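Local coordinates for archaeal flagellar ATP-binding protein FlaH (Methanocaldococcus jannaschii DSM 2661, PDB 4WIA) that probably binds ATP and magnesium as a KaiC-like P-loop ATPase and serves as a component of the archaellum, the archaeal swimming organelle, at residues R8-D14 / R46-F51; S57-T63 / K121-D127; N75-Y79 / V219-I225; K196-I201 / K213-V219. All coordinates share one frame. Residues are numbered along the deposited sequence.

Contact 2 lies deepest: two neighbouring parallel strands, 58-62 and 123-127, zipped by backbone hydrogen bonds and closed by aliphatic and aromatic side chains. Contact 1 is also largely buried, but joins a loop to helix 40-53, so arginine and carboxylate groups do the work that strand pairing does in contact 2; the two touch where F51 and A48 pack on V123 and I125. Contacts 3 and 4 are partly buried, share V219 and use strand 214-220. Contact 4 is antiparallel pairing with one mostly apolar, buried face and one more polar, more exposed face; contact 3 sets the C-terminal end of helix 67-76 and its turn against a bulged hairpin turn, and R13 links it to contact 1.

Contact 1: R8-D14 / R46-F51; sequences RIDLSRD and RLAYGF. With SO4 (sulfate ion), chain D.
This is a buried loop-on-helix contact, in which the irregular segment R8-D14, between strand 6-7 and helix 16-19, lies across helix 40-53 at R46-F51. The CA atoms of the two segments are nearest at I9 and G50, 4.0 Å apart. Glycine suits this point because a CB there would collide with I9 O; instead G50 CA makes a CA-H...O contact with I9 O at 3.5 Å. R46, with a t chi1, carries its guanidinium to the loop. NH1 and NH2 of R46 both donate to I9 O (2.9 and 3.0 Å), while R46 NE reaches D14 OD2 at 2.7 Å and R46 NH2 reaches D14 OD1 at 2.9 Å, a bidentate salt bridge. L11 CD1 covers one guanidinium face, 3.4 Å from R46 CZ. The helix follows the Walker A P-loop in this KaiC-like fold, and the contact joins the N-terminal loop to its flank. I9 takes a p chi1 and sets CG2 over the F51 ring, 3.7 Å from the centroid, a CH-pi contact that suits a branched aliphatic residue. Residues L11 to D14 form a type I turn whose amides hold a sulfate, probably from the crystallisation liquor: S12 N to sulfate O4 is 2.8 Å, R13 N and R13 NE reach its O2 at 3.0 and 2.9 Å, and R13 NH2 its O3 at 2.7 Å; K84 and R55 of the second subunit also bind it.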
# COMPACT_ATOMS: atom_id res chain seq x y z
N ARG A 8 -2.08 -0.15 11.12
CA ARG A 8 -0.73 -0.07 10.57
C ARG A 8 -0.28 1.31 10.22
O ARG A 8 -1.05 2.15 9.74
CB ARG A 8 -0.67 -0.97 9.42
CG ARG A 8 -0.95 -2.41 9.85
CD ARG A 8 -0.25 -3.36 8.93
NE ARG A 8 1.01 -3.84 9.52
CZ ARG A 8 1.98 -4.42 8.82
NH1 ARG A 8 1.85 -4.56 7.50
NH2 ARG A 8 3.10 -4.82 9.43
N ILE A 9 0.94 1.59 10.60
CA ILE A 9 1.56 2.86 10.37
C ILE A 9 2.88 2.70 9.54
O ILE A 9 3.65 3.67 9.42
CB ILE A 9 1.90 3.56 11.70
CG1 ILE A 9 2.72 2.64 12.59
CG2 ILE A 9 0.64 3.96 12.43
CD1 ILE A 9 3.92 3.29 13.21
N ASP A 10 3.07 1.54 8.94
CA ASP A 10 4.32 1.19 8.30
C ASP A 10 4.75 2.10 7.19
O ASP A 10 4.01 2.36 6.30
CB ASP A 10 4.17 -0.16 7.64
CG ASP A 10 3.57 -1.19 8.51
OD1 ASP A 10 2.88 -0.91 9.47
OD2 ASP A 10 3.78 -2.33 8.21
N LEU A 11 6.01 2.50 7.21
CA LEU A 11 6.67 3.12 6.09
C LEU A 11 7.99 2.46 5.76
O LEU A 11 8.68 1.93 6.64
CB LEU A 11 6.93 4.59 6.44
CG LEU A 11 5.74 5.46 6.81
CD1 LEU A 11 6.22 6.85 7.12
CD2 LEU A 11 4.75 5.53 5.68
N SER A 12 8.39 2.55 4.50
CA SER A 12 9.66 2.02 4.11
C SER A 12 10.81 2.67 4.87
O SER A 12 11.78 2.00 5.21
CB SER A 12 9.88 2.20 2.61
OG SER A 12 9.05 1.39 1.82
N ARG A 13 10.72 3.96 5.10
CA ARG A 13 11.84 4.76 5.50
C ARG A 13 12.20 4.63 6.95
O ARG A 13 13.23 5.10 7.35
CB ARG A 13 11.56 6.22 5.23
CG ARG A 13 10.62 6.88 6.24
CD ARG A 13 10.27 8.28 5.80
NE ARG A 13 9.34 8.23 4.68
CZ ARG A 13 8.90 9.29 4.00
NH1 ARG A 13 9.26 10.52 4.36
NH2 ARG A 13 8.09 9.13 2.98
N ASP A 14 11.38 4.02 7.76
CA ASP A 14 11.75 3.82 9.12
C ASP A 14 11.16 2.53 9.63
O ASP A 14 10.36 1.90 8.98
CB ASP A 14 11.39 5.02 10.04
CG ASP A 14 9.89 5.22 10.23
OD1 ASP A 14 9.17 4.24 10.53
OD2 ASP A 14 9.43 6.41 10.12
N ARG A 46 4.01 12.09 11.75
CA ARG A 46 4.51 10.78 11.30
C ARG A 46 3.41 9.72 11.42
O ARG A 46 3.20 8.88 10.51
CB ARG A 46 5.73 10.35 12.10
CG ARG A 46 6.05 8.84 12.06
CD ARG A 46 6.49 8.41 10.66
NE ARG A 46 6.79 6.98 10.58
CZ ARG A 46 5.89 6.00 10.43
NH1 ARG A 46 4.60 6.27 10.39
NH2 ARG A 46 6.30 4.76 10.31
N LEU A 47 2.74 9.73 12.57
CA LEU A 47 1.66 8.73 12.75
C LEU A 47 0.56 8.94 11.73
O LEU A 47 0.09 7.99 11.10
CB LEU A 47 1.12 8.81 14.17
CG LEU A 47 2.15 8.27 15.17
CD1 LEU A 47 1.72 8.56 16.60
CD2 LEU A 47 2.37 6.76 15.00
N ALA A 48 0.13 10.20 11.55
CA ALA A 48 -0.90 10.51 10.58
C ALA A 48 -0.52 10.08 9.17
O ALA A 48 -1.30 9.45 8.48
CB ALA A 48 -1.23 12.00 10.61
N TYR A 49 0.69 10.41 8.74
CA TYR A 49 1.15 9.95 7.41
C TYR A 49 1.16 8.44 7.27
O TYR A 49 0.74 7.92 6.24
CB TYR A 49 2.52 10.53 7.11
CG TYR A 49 2.98 10.34 5.67
CD1 TYR A 49 2.38 11.04 4.65
CD2 TYR A 49 3.98 9.44 5.34
CE1 TYR A 49 2.76 10.85 3.35
CE2 TYR A 49 4.39 9.26 4.01
CZ TYR A 49 3.78 9.97 3.04
OH TYR A 49 4.18 9.78 1.78
N GLY A 50 1.66 7.72 8.28
CA GLY A 50 1.60 6.24 8.29
C GLY A 50 0.19 5.68 8.12
O GLY A 50 -0.06 4.90 7.23
N PHE A 51 -0.74 6.11 8.98
CA PHE A 51 -2.12 5.69 8.86
C PHE A 51 -2.66 5.98 7.45
O PHE A 51 -3.26 5.11 6.81
CB PHE A 51 -3.01 6.45 9.88
CG PHE A 51 -2.82 6.03 11.31
CD1 PHE A 51 -2.94 4.72 11.68
CD2 PHE A 51 -2.56 6.95 12.29
CE1 PHE A 51 -2.80 4.34 12.98
CE2 PHE A 51 -2.41 6.60 13.62
CZ PHE A 51 -2.48 5.27 13.95
S SO4 D . 7.79 5.51 2.53
O1 SO4 D . 8.43 5.33 1.21
O2 SO4 D . 8.83 5.65 3.57
O3 SO4 D . 6.94 6.72 2.51
O4 SO4 D . 6.95 4.32 2.83

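Contact 2: S57-T63 / K121-D127; sequences SVTYVST and KDVIIFD
Y60 lays one face of its ring against I125, whose CG2 sits 4.0 Å from the ring centroid in a CH-pi contact. Both belong to the parallel core of the P-loop NTPase sheet, where strands 58-62 and 123-127 run side by side, their axes 4.7 Å apart and 10° from parallel. V58 pairs with V123, T59 with I124, Y60 with I125, V61 with F126 and S62 with D127, at CA-CA distances of 4.7 to 4.9 Å. T59 and V61 each turn both N and O toward strand 123-127, as alternate parallel-strand residues do: T59 N to V123 O, I125 N to T59 O, V61 N to I125 O and D127 N to V61 O are all 2.8 Å, and T63 N to D127 O is 3.0 Å. At the other end D122 fastens S57, with S57 N to D122 OD2 and D122 N to S57 OG both 2.9 Å. V58, Y60, V123 and I125 share a face that helix 40-53 covers, so bulky apolar side chains suit it; V58 CG1 meets I125 CD1 at 4.0 Å. On the face of T59 and F126, V61 CG2 lies 3.8 Å from F126 CE1. D127 ends its strand beside the P-loop, as the Walker B aspartate does in this superfamily. With a t chi1, D127 OD2 bonds S41, a magnesium ligand by similarity, and accepts from Y60 OH, 2.9 Å away.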
# COMPACT_ATOMS: atom_id res chain seq x y z
N SER A 57 -8.26 6.70 7.47
CA SER A 57 -8.62 8.08 7.36
C SER A 57 -8.23 8.76 8.66
O SER A 57 -8.20 8.13 9.68
CB SER A 57 -10.10 8.24 7.12
OG SER A 57 -10.87 7.56 8.12
N VAL A 58 -7.88 10.05 8.59
CA VAL A 58 -7.43 10.77 9.73
C VAL A 58 -8.13 12.14 9.79
O VAL A 58 -8.27 12.81 8.77
CB VAL A 58 -5.91 10.99 9.64
CG1 VAL A 58 -5.43 11.84 10.80
CG2 VAL A 58 -5.18 9.67 9.66
N THR A 59 -8.51 12.55 11.00
CA THR A 59 -8.81 13.91 11.29
C THR A 59 -7.68 14.50 12.11
O THR A 59 -7.27 13.92 13.14
CB THR A 59 -10.09 14.04 12.13
OG1 THR A 59 -11.20 13.62 11.33
CG2 THR A 59 -10.35 15.51 12.57
N TYR A 60 -7.18 15.67 11.70
CA TYR A 60 -6.12 16.33 12.44
C TYR A 60 -6.61 17.70 12.87
O TYR A 60 -6.80 18.55 12.02
CB TYR A 60 -4.86 16.40 11.58
CG TYR A 60 -3.56 16.71 12.33
CD1 TYR A 60 -3.40 17.87 13.03
CD2 TYR A 60 -2.50 15.83 12.29
CE1 TYR A 60 -2.25 18.17 13.72
CE2 TYR A 60 -1.31 16.11 12.96
CZ TYR A 60 -1.18 17.26 13.66
OH TYR A 60 -0.02 17.59 14.34
N VAL A 61 -6.75 17.93 14.18
CA VAL A 61 -7.20 19.17 14.72
C VAL A 61 -5.98 19.85 15.32
O VAL A 61 -5.41 19.33 16.27
CB VAL A 61 -8.25 18.96 15.82
CG1 VAL A 61 -8.77 20.30 16.40
CG2 VAL A 61 -9.41 18.13 15.31
N SER A 62 -5.61 21.01 14.79
CA SER A 62 -4.45 21.75 15.21
C SER A 62 -4.85 23.12 15.83
O SER A 62 -5.52 23.90 15.21
CB SER A 62 -3.57 22.06 13.99
OG SER A 62 -2.46 22.88 14.34
N THR A 63 -4.32 23.41 17.01
CA THR A 63 -4.38 24.73 17.59
C THR A 63 -3.25 25.64 17.15
O THR A 63 -3.11 26.71 17.71
CB THR A 63 -4.30 24.61 19.12
OG1 THR A 63 -3.15 23.85 19.51
CG2 THR A 63 -5.52 23.89 19.63
N LYS A 121 -13.78 9.65 10.87
CA LYS A 121 -12.50 9.08 10.44
C LYS A 121 -12.01 8.04 11.41
O LYS A 121 -12.58 7.92 12.51
CB LYS A 121 -11.44 10.17 10.29
CG LYS A 121 -11.85 11.34 9.43
CD LYS A 121 -12.43 10.88 8.11
CE LYS A 121 -12.46 12.04 7.14
NZ LYS A 121 -13.27 11.67 5.94
N ASP A 122 -10.98 7.26 11.00
CA ASP A 122 -10.46 6.15 11.82
C ASP A 122 -9.67 6.68 12.96
O ASP A 122 -9.67 6.11 14.04
CB ASP A 122 -9.61 5.19 11.02
CG ASP A 122 -10.35 4.60 9.84
OD1 ASP A 122 -11.52 4.18 10.02
OD2 ASP A 122 -9.77 4.62 8.73
N VAL A 123 -9.02 7.80 12.76
CA VAL A 123 -8.06 8.29 13.71
C VAL A 123 -8.31 9.74 13.89
O VAL A 123 -8.39 10.45 12.89
CB VAL A 123 -6.62 8.11 13.16
CG1 VAL A 123 -5.59 8.65 14.13
CG2 VAL A 123 -6.31 6.63 12.91
N ILE A 124 -8.36 10.21 15.14
CA ILE A 124 -8.56 11.62 15.39
C ILE A 124 -7.46 12.18 16.25
O ILE A 124 -7.22 11.70 17.35
CB ILE A 124 -9.92 11.86 16.08
CG1 ILE A 124 -11.06 11.26 15.22
CG2 ILE A 124 -10.17 13.34 16.28
CD1 ILE A 124 -11.45 9.86 15.62
N ILE A 125 -6.82 13.25 15.77
CA ILE A 125 -5.67 13.81 16.46
C ILE A 125 -6.01 15.22 16.99
O ILE A 125 -6.42 16.03 16.19
CB ILE A 125 -4.51 13.88 15.47
CG1 ILE A 125 -4.11 12.46 15.05
CG2 ILE A 125 -3.31 14.58 16.07
CD1 ILE A 125 -3.06 12.32 13.97
N PHE A 126 -5.73 15.51 18.28
CA PHE A 126 -5.82 16.84 18.80
C PHE A 126 -4.44 17.34 19.21
O PHE A 126 -3.89 16.89 20.20
CB PHE A 126 -6.76 16.92 20.01
CG PHE A 126 -8.15 16.44 19.70
CD1 PHE A 126 -9.03 17.28 19.10
CD2 PHE A 126 -8.51 15.14 19.89
CE1 PHE A 126 -10.30 16.87 18.74
CE2 PHE A 126 -9.77 14.71 19.51
CZ PHE A 126 -10.66 15.59 18.92
N ASP A 127 -3.91 18.29 18.45
CA ASP A 127 -2.61 18.84 18.74
C ASP A 127 -2.79 20.36 18.81
O ASP A 127 -2.61 21.02 17.80
CB ASP A 127 -1.67 18.45 17.59
CG ASP A 127 -0.27 19.02 17.75
OD1 ASP A 127 0.10 19.28 18.92
OD2 ASP A 127 0.45 19.18 16.73

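Contact 3: N75-Y79 / V219-I225; sequences NSLNY and VEPKIGI
K222 makes two hydrogen bonds to the end of helix 67-76 and the turn that follows it: K222 NZ to N78 OD1 at a short 2.5 Å, and K222 N to S76 O at 2.8 Å. S76 O lies at the C-terminal end of the helix, which lacks a further turn to bond it, so a backbone NH from the facing turn is a natural partner. To reach N78, the K222 chain curls back over the helix end, with chi1 and chi2 m, chi3 -92° and chi4 117°. A third hydrogen bond runs from I225 N to Y79 OH at 3.1 Å, and a water lies 2.8 Å from Y79 OH and 2.7 Å from I225 O, tying them. The helix closes with a Schellman motif: N78 has positive phi (58/38), a conformation asparagine tolerates well, and N78 N bonds back to N75 O at 2.9 Å. Facing it, the turn between strands 214-220 and 224-227 carries a classic beta bulge, with I223 and G224 both opposite E220. The CA atoms of the two segments are nearest at L77 and G224, 4.3 Å apart. The backbone of G224, at 101/-137, suits glycine, and a CB would also strike Y79 OH. L77 CD2 touches V219 CG1 at 3.7 Å, and I225 CD1 meets the Y79 ring at its edge, 4.1 Å from Y79 CE2. L77 and I225 rest on helix 40-53, and I225 touches V42, an ATP-site residue by similarity.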
# COMPACT_ATOMS: atom_id res chain seq x y z
N ASN A 75 5.02 18.89 3.86
CA ASN A 75 5.90 18.78 2.72
C ASN A 75 7.38 18.83 3.13
O ASN A 75 8.24 18.17 2.53
CB ASN A 75 5.60 19.92 1.74
CG ASN A 75 6.50 19.86 0.55
OD1 ASN A 75 7.41 20.66 0.41
ND2 ASN A 75 6.24 18.92 -0.32
N SER A 76 7.68 19.62 4.17
CA SER A 76 9.05 19.83 4.61
C SER A 76 9.62 18.53 5.18
O SER A 76 10.79 18.30 5.07
CB SER A 76 9.14 20.90 5.69
OG SER A 76 8.56 20.43 6.92
N LEU A 77 8.76 17.70 5.74
CA LEU A 77 9.12 16.38 6.21
C LEU A 77 8.99 15.27 5.16
O LEU A 77 9.26 14.08 5.43
CB LEU A 77 8.22 16.01 7.39
CG LEU A 77 8.34 17.01 8.54
CD1 LEU A 77 7.39 16.68 9.66
CD2 LEU A 77 9.74 17.13 9.09
N ASN A 78 8.61 15.64 3.94
CA ASN A 78 8.35 14.63 2.96
C ASN A 78 7.29 13.65 3.39
O ASN A 78 7.35 12.47 3.10
CB ASN A 78 9.64 13.87 2.68
CG ASN A 78 9.80 13.62 1.22
OD1 ASN A 78 10.45 14.42 0.46
ND2 ASN A 78 9.05 12.64 0.75
N TYR A 79 6.26 14.19 4.05
CA TYR A 79 5.08 13.46 4.36
C TYR A 79 3.96 14.16 3.62
O TYR A 79 2.93 14.47 4.24
CB TYR A 79 4.72 13.55 5.86
CG TYR A 79 5.62 12.87 6.83
CD1 TYR A 79 6.37 11.75 6.47
CD2 TYR A 79 5.77 13.37 8.11
CE1 TYR A 79 7.18 11.11 7.37
CE2 TYR A 79 6.63 12.77 9.02
CZ TYR A 79 7.32 11.63 8.64
OH TYR A 79 8.19 11.03 9.52
N VAL A 219 14.56 15.09 13.92
CA VAL A 219 13.68 15.47 12.84
C VAL A 219 14.57 15.94 11.71
O VAL A 219 15.34 16.87 11.89
CB VAL A 219 12.70 16.57 13.29
CG1 VAL A 219 11.82 17.01 12.13
CG2 VAL A 219 11.84 16.09 14.47
N GLU A 220 14.49 15.28 10.55
CA GLU A 220 15.40 15.58 9.44
C GLU A 220 14.61 16.11 8.25
O GLU A 220 13.54 15.55 7.90
CB GLU A 220 16.21 14.32 9.02
CG GLU A 220 17.23 13.79 10.03
CD GLU A 220 18.45 14.65 10.25
OE1 GLU A 220 18.51 15.77 9.71
OE2 GLU A 220 19.36 14.17 10.96
N PRO A 221 15.12 17.21 7.65
CA PRO A 221 14.50 17.77 6.42
C PRO A 221 14.28 16.68 5.35
O PRO A 221 15.21 15.87 5.09
CB PRO A 221 15.52 18.83 5.93
CG PRO A 221 16.42 19.12 7.08
CD PRO A 221 16.27 18.01 8.12
N LYS A 222 13.06 16.62 4.81
CA LYS A 222 12.69 15.72 3.68
C LYS A 222 12.79 14.21 3.98
O LYS A 222 12.86 13.36 3.05
CB LYS A 222 13.51 16.08 2.42
CG LYS A 222 13.44 17.54 2.01
CD LYS A 222 12.01 18.00 1.75
CE LYS A 222 11.58 17.83 0.28
NZ LYS A 222 10.43 16.89 -0.02
N ILE A 223 12.81 13.91 5.28
CA ILE A 223 12.71 12.54 5.79
C ILE A 223 11.61 12.49 6.86
O ILE A 223 10.68 11.69 6.79
CB ILE A 223 14.05 12.10 6.44
CG1 ILE A 223 15.16 12.05 5.40
CG2 ILE A 223 13.87 10.75 7.18
CD1 ILE A 223 16.55 11.82 5.97
N GLY A 224 11.69 13.43 7.81
CA GLY A 224 10.79 13.46 8.93
C GLY A 224 11.58 12.86 10.05
O GLY A 224 12.76 13.18 10.26
N ILE A 225 10.90 12.00 10.79
CA ILE A 225 11.47 11.30 11.89
C ILE A 225 12.56 10.37 11.33
O ILE A 225 12.25 9.48 10.54
CB ILE A 225 10.38 10.43 12.57
CG1 ILE A 225 9.42 11.23 13.39
CG2 ILE A 225 10.94 9.44 13.55
CD1 ILE A 225 8.69 12.20 12.54
O HOH W 1 10.02 8.96 9.20

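Contact 4: K196-I201 / K213-V219; sequences KNLAKI and KNIVFRV
The F217 ring forms a flat shelf beneath N197, whose CB sits over its face 3.5 Å from the centroid, while A199 CB abuts its edge at F217 CE1 (3.9 Å). A p chi1 folds F217 back under its partner strand. The small A199 packs against I215, CB to CB 4.4 Å, and I201 CD1 reaches I215 CD1 at 4.1 Å. On the other face L198 drops CD1 between N214 CB (3.7 Å) and V216 CG2 (3.8 Å), and K196 CD lies 3.7 Å from V216 CG1. Strands 196-201 and 214-219 run antiparallel, 145° between their N-to-C directions, a marked twist. L198-V216 and K200-N214 are non-hydrogen-bonded pairs, N197-F217 and A199-I215 hydrogen-bonded: N197 N-F217 O 2.8 Å, F217 N-N197 O 3.0 Å, A199 N-I215 O 2.9 Å, I215 N-A199 O 2.8 Å; I201 N-K213 O (2.9 Å) follows. N197 ND2 holds T38 O of the P-loop, and K196, probably ATP-binding, forms a salt bridge to E228: a beta hairpin probably bordering the ATP site.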
# COMPACT_ATOMS: atom_id res chain seq x y z
N LYS A 196 18.61 15.87 20.41
CA LYS A 196 17.77 14.78 19.92
C LYS A 196 16.49 14.77 20.68
O LYS A 196 16.43 15.34 21.76
CB LYS A 196 18.45 13.42 20.13
CG LYS A 196 19.71 13.25 19.26
CD LYS A 196 20.25 11.81 19.29
CE LYS A 196 21.45 11.72 20.18
NZ LYS A 196 21.88 10.32 20.43
N ASN A 197 15.49 14.09 20.14
CA ASN A 197 14.26 13.88 20.84
C ASN A 197 14.22 12.50 21.44
O ASN A 197 14.77 11.56 20.88
CB ASN A 197 13.12 14.00 19.88
CG ASN A 197 13.17 15.29 19.12
OD1 ASN A 197 14.04 15.47 18.27
ND2 ASN A 197 12.24 16.19 19.41
N LEU A 198 13.58 12.38 22.60
CA LEU A 198 13.33 11.08 23.15
C LEU A 198 11.87 11.00 23.40
O LEU A 198 11.33 11.90 24.02
CB LEU A 198 14.10 10.87 24.46
CG LEU A 198 13.71 9.61 25.24
CD1 LEU A 198 14.28 8.39 24.57
CD2 LEU A 198 14.22 9.70 26.67
N ALA A 199 11.26 9.92 22.93
CA ALA A 199 9.89 9.57 23.22
C ALA A 199 9.89 8.33 24.07
O ALA A 199 10.33 7.28 23.63
CB ALA A 199 9.17 9.29 21.95
N LYS A 200 9.46 8.44 25.33
CA LYS A 200 9.44 7.33 26.21
C LYS A 200 8.00 6.84 26.43
O LYS A 200 7.10 7.62 26.77
CB LYS A 200 10.07 7.72 27.50
CG LYS A 200 10.33 6.55 28.41
CD LYS A 200 10.94 7.04 29.71
CE LYS A 200 12.02 6.13 30.25
NZ LYS A 200 12.88 6.95 31.14
N ILE A 201 7.80 5.53 26.30
CA ILE A 201 6.48 4.97 26.38
C ILE A 201 6.29 4.56 27.82
O ILE A 201 6.73 3.51 28.23
CB ILE A 201 6.32 3.78 25.44
CG1 ILE A 201 6.39 4.27 23.99
CG2 ILE A 201 5.00 3.07 25.73
CD1 ILE A 201 6.33 3.20 22.91
N LYS A 213 10.88 0.86 24.83
CA LYS A 213 10.46 1.84 25.79
C LYS A 213 10.97 3.24 25.46
O LYS A 213 10.24 4.22 25.58
CB LYS A 213 10.98 1.44 27.16
CG LYS A 213 10.24 2.13 28.27
CD LYS A 213 10.49 1.56 29.65
CE LYS A 213 9.80 2.42 30.70
NZ LYS A 213 9.97 1.86 32.07
N ASN A 214 12.23 3.34 25.06
CA ASN A 214 12.82 4.62 24.71
C ASN A 214 13.04 4.71 23.24
O ASN A 214 13.80 3.97 22.71
CB ASN A 214 14.13 4.77 25.41
CG ASN A 214 13.96 4.84 26.90
OD1 ASN A 214 13.34 5.77 27.41
ND2 ASN A 214 14.49 3.86 27.60
N ILE A 215 12.42 5.66 22.58
CA ILE A 215 12.62 5.83 21.14
C ILE A 215 13.33 7.16 20.90
O ILE A 215 12.78 8.24 21.12
CB ILE A 215 11.30 5.76 20.40
CG1 ILE A 215 10.66 4.38 20.61
CG2 ILE A 215 11.52 5.97 18.92
CD1 ILE A 215 9.19 4.33 20.20
N VAL A 216 14.61 7.08 20.51
CA VAL A 216 15.38 8.28 20.19
C VAL A 216 15.22 8.63 18.72
O VAL A 216 15.23 7.76 17.87
CB VAL A 216 16.84 8.11 20.53
CG1 VAL A 216 17.62 9.37 20.22
CG2 VAL A 216 17.00 7.71 22.00
N PHE A 217 15.03 9.91 18.42
CA PHE A 217 14.96 10.37 17.03
C PHE A 217 15.44 11.79 16.89
O PHE A 217 15.63 12.50 17.88
CB PHE A 217 13.56 10.23 16.45
CG PHE A 217 12.49 11.02 17.17
CD1 PHE A 217 11.85 10.48 18.29
CD2 PHE A 217 12.08 12.27 16.73
CE1 PHE A 217 10.86 11.19 18.98
CE2 PHE A 217 11.07 12.98 17.41
CZ PHE A 217 10.47 12.44 18.54
N ARG A 218 15.66 12.18 15.63
CA ARG A 218 15.85 13.57 15.27
C ARG A 218 14.91 13.84 14.09
O ARG A 218 14.45 12.93 13.39
CB ARG A 218 17.30 13.87 14.93
CG ARG A 218 17.83 13.15 13.72
CD ARG A 218 19.34 12.95 13.71
NE ARG A 218 19.69 11.71 12.98
CZ ARG A 218 19.48 10.46 13.44
NH1 ARG A 218 19.83 9.40 12.72
NH2 ARG A 218 18.92 10.28 14.64
N VAL A 219 14.56 15.09 13.92
CA VAL A 219 13.68 15.47 12.84
C VAL A 219 14.57 15.94 11.71
O VAL A 219 15.34 16.87 11.89
CB VAL A 219 12.70 16.57 13.29
CG1 VAL A 219 11.82 17.01 12.13
CG2 VAL A 219 11.84 16.09 14.47